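Local coordinates for glycosyl hydrolase family 2, TIM barrel domain protein (Faecalibacterium prausnitzii A2-165, PDB 6ED2), which probably hydrolyses beta-D-glucuronides as a gut bacterial beta-glucuronidase of glycosyl hydrolase family 2, and binds magnesium, at residues A[459-464]-A[468-473]. Sequence-based numbering, arbitrary orientation.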
loop_
_atom_site.group_PDB
_atom_site.type_symbol
_atom_site.label_atom_id
_atom_site.label_comp_id
_atom_site.label_asym_id
_atom_site.label_seq_id
_atom_site.Cartn_x
_atom_site.Cartn_y
_atom_site.Cartn_z
ATOM N N LEU A 459 -19.152 37.180 -25.985
ATOM C CA LEU A 459 -19.279 36.081 -26.943
ATOM C C LEU A 459 -20.095 34.923 -26.368
ATOM O O LEU A 459 -20.988 34.387 -27.036
ATOM C CB LEU A 459 -17.889 35.613 -27.367
ATOM C CG LEU A 459 -17.829 34.580 -28.495
ATOM C CD1 LEU A 459 -18.541 35.100 -29.763
ATOM C CD2 LEU A 459 -16.372 34.197 -28.773
ATOM N N ALA A 460 -19.822 34.538 -25.116
ATOM C CA ALA A 460 -20.550 33.417 -24.520
ATOM C C ALA A 460 -22.030 33.716 -24.392
ATOM O O ALA A 460 -22.863 32.812 -24.525
ATOM C CB ALA A 460 -19.974 33.065 -23.142
ATOM N N ARG A 461 -22.380 34.971 -24.113
ATOM C CA ARG A 461 -23.786 35.350 -24.109
ATOM C C ARG A 461 -24.385 35.243 -25.509
ATOM O O ARG A 461 -25.456 34.649 -25.693
ATOM C CB ARG A 461 -23.935 36.765 -23.552
ATOM C CG ARG A 461 -25.311 37.377 -23.707
ATOM C CD ARG A 461 -25.395 38.662 -22.905
ATOM N NE ARG A 461 -25.655 38.410 -21.488
ATOM C CZ ARG A 461 -25.365 39.262 -20.503
ATOM N NH1 ARG A 461 -24.783 40.427 -20.771
ATOM N NH2 ARG A 461 -25.665 38.952 -19.243
ATOM N N ARG A 462 -23.696 35.798 -26.514
ATOM C CA ARG A 462 -24.225 35.809 -27.880
ATOM C C ARG A 462 -24.400 34.401 -28.439
ATOM O O ARG A 462 -25.374 34.128 -29.149
ATOM C CB ARG A 462 -23.299 36.583 -28.817
ATOM C CG ARG A 462 -23.196 38.066 -28.607
ATOM C CD ARG A 462 -22.042 38.563 -29.469
ATOM N NE ARG A 462 -21.819 40.000 -29.373
ATOM C CZ ARG A 462 -21.065 40.673 -30.237
ATOM N NH1 ARG A 462 -20.475 40.018 -31.240
ATOM N NH2 ARG A 462 -20.893 41.988 -30.106
ATOM N N LEU A 463 -23.438 33.507 -28.170
ATOM C CA LEU A 463 -23.445 32.189 -28.807
ATOM C C LEU A 463 -24.548 31.287 -28.274
ATOM O O LEU A 463 -24.998 30.384 -28.986
ATOM C CB LEU A 463 -22.115 31.485 -28.596
ATOM C CG LEU A 463 -20.904 32.005 -29.342
ATOM C CD1 LEU A 463 -19.693 31.407 -28.653
ATOM C CD2 LEU A 463 -20.989 31.606 -30.807
ATOM N N ASP A 464 -24.982 31.490 -27.033
ATOM C CA ASP A 464 -25.854 30.509 -26.416
ATOM C C ASP A 464 -27.306 30.924 -26.570
ATOM O O ASP A 464 -27.742 31.873 -25.899
ATOM C CB ASP A 464 -25.507 30.318 -24.943
ATOM C CG ASP A 464 -26.339 29.230 -24.292
ATOM O OD1 ASP A 464 -27.165 28.614 -24.997
ATOM O OD2 ASP A 464 -26.198 29.002 -23.074
ATOM N N ARG A 468 -27.362 30.535 -20.854
ATOM C CA ARG A 468 -26.999 29.866 -19.618
ATOM C C ARG A 468 -25.920 30.662 -18.888
ATOM O O ARG A 468 -25.097 31.332 -19.524
ATOM C CB ARG A 468 -26.492 28.451 -19.904
ATOM C CG ARG A 468 -27.591 27.416 -19.941
ATOM C CD ARG A 468 -27.150 26.185 -20.709
ATOM N NE ARG A 468 -27.058 26.451 -22.140
ATOM C CZ ARG A 468 -27.181 25.516 -23.082
ATOM N NH1 ARG A 468 -27.358 24.230 -22.748
ATOM N NH2 ARG A 468 -27.118 25.868 -24.360
ATOM N N PRO A 469 -25.877 30.567 -17.561
ATOM C CA PRO A 469 -24.949 31.403 -16.776
ATOM C C PRO A 469 -23.486 31.136 -17.104
ATOM O O PRO A 469 -23.103 30.020 -17.476
ATOM C CB PRO A 469 -25.269 31.021 -15.325
ATOM C CG PRO A 469 -26.004 29.706 -15.413
ATOM C CD PRO A 469 -26.753 29.746 -16.711
ATOM N N ARG A 470 -22.666 32.188 -16.977
ATOM C CA ARG A 470 -21.238 32.131 -17.282
ATOM C C ARG A 470 -20.414 32.341 -16.018
ATOM O O ARG A 470 -20.789 33.133 -15.146
ATOM C CB ARG A 470 -20.833 33.183 -18.318
ATOM C CG ARG A 470 -21.682 33.196 -19.588
ATOM C CD ARG A 470 -21.728 34.612 -20.174
ATOM N NE ARG A 470 -22.380 35.518 -19.229
ATOM C CZ ARG A 470 -22.405 36.842 -19.337
ATOM N NH1 ARG A 470 -21.804 37.432 -20.358
ATOM N NH2 ARG A 470 -23.036 37.570 -18.425
ATOM N N THR A 471 -19.288 31.630 -15.927
ATOM C CA THR A 471 -18.417 31.688 -14.763
ATOM C C THR A 471 -16.982 31.484 -15.229
ATOM O O THR A 471 -16.713 31.280 -16.414
ATOM C CB THR A 471 -18.812 30.640 -13.697
ATOM O OG1 THR A 471 -18.186 30.962 -12.440
ATOM C CG2 THR A 471 -18.371 29.226 -14.115
ATOM N N TYR A 472 -16.059 31.565 -14.277
ATOM C CA TYR A 472 -14.669 31.168 -14.457
ATOM C C TYR A 472 -14.148 30.906 -13.060
ATOM O O TYR A 472 -14.695 31.426 -12.092
ATOM C CB TYR A 472 -13.843 32.238 -15.162
ATOM C CG TYR A 472 -13.394 33.375 -14.258
ATOM C CD1 TYR A 472 -12.105 33.396 -13.708
ATOM C CD2 TYR A 472 -14.252 34.443 -13.969
ATOM C CE1 TYR A 472 -11.687 34.443 -12.889
ATOM C CE2 TYR A 472 -13.846 35.495 -13.152
ATOM C CZ TYR A 472 -12.565 35.498 -12.624
ATOM O OH TYR A 472 -12.174 36.548 -11.822
ATOM N N THR A 473 -13.110 30.087 -12.936
ATOM C CA THR A 473 -12.701 29.714 -11.590
ATOM C C THR A 473 -11.593 30.634 -11.102
ATOM O O THR A 473 -10.661 30.963 -11.842
ATOM C CB THR A 473 -12.264 28.249 -11.518
ATOM O OG1 THR A 473 -11.068 28.072 -12.282
ATOM C CG2 THR A 473 -13.367 27.343 -12.057
HETATM O O HOH W 1 -24.872 32.701 -21.951
#
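Asp464 and Arg468 form a buried salt bridge across the short loop that leads from the C-terminal end of helix 449-463 into strand 470-474, and Arg470 extends the contact along the helix. Arg468 takes hold of the carboxylate side-on: NE donates to Asp464 OD2 at 2.8 Å on the syn side, while NH2 reaches Asp464 OD1, also at 2.8 Å, from above the carboxylate plane. The carboxylate and guanidinium planes lie 38° apart, not coplanar. The backbone N of Arg468 adds a third bond to Asp464 OD2 (2.9 Å), so that OD2 accepts from both the main chain and the side chain of Arg468. With CG anti to the backbone nitrogen (chi1 -176°), the carboxylate of Asp464, the first residue to leave helical geometry, is directed toward Arg468. Trp436 NE1 and Gln466 N supply further donors to the carboxylate, and Arg468 in turn reaches the carbonyls of Val433 and Lys428. Alongside, a water bridges the carbonyl oxygens of Ala460 and Arg468, its bond to Ala460 O the longer one. One turn earlier in the helix, Ala460 CB rests on the aliphatic part of Arg470, 3.8 Å from CD. The guanidinium of Arg470 then passes over one face of that of Arg461; Arg461 NH2 and Arg470 NH2 lie 3.1 Å apart, two donors that cannot bond to each other. The salt bridge from Arg470 NH2 to Asp490 probably eases the like charges, while Arg470 NH1 is hydrogen-bonded to the carbonyl of Phe457. This is the helix-to-strand return of a right-handed beta-alpha-beta crossover, from strand 433-440 to its parallel neighbour 470-474, the repeating connection of a TIM barrel.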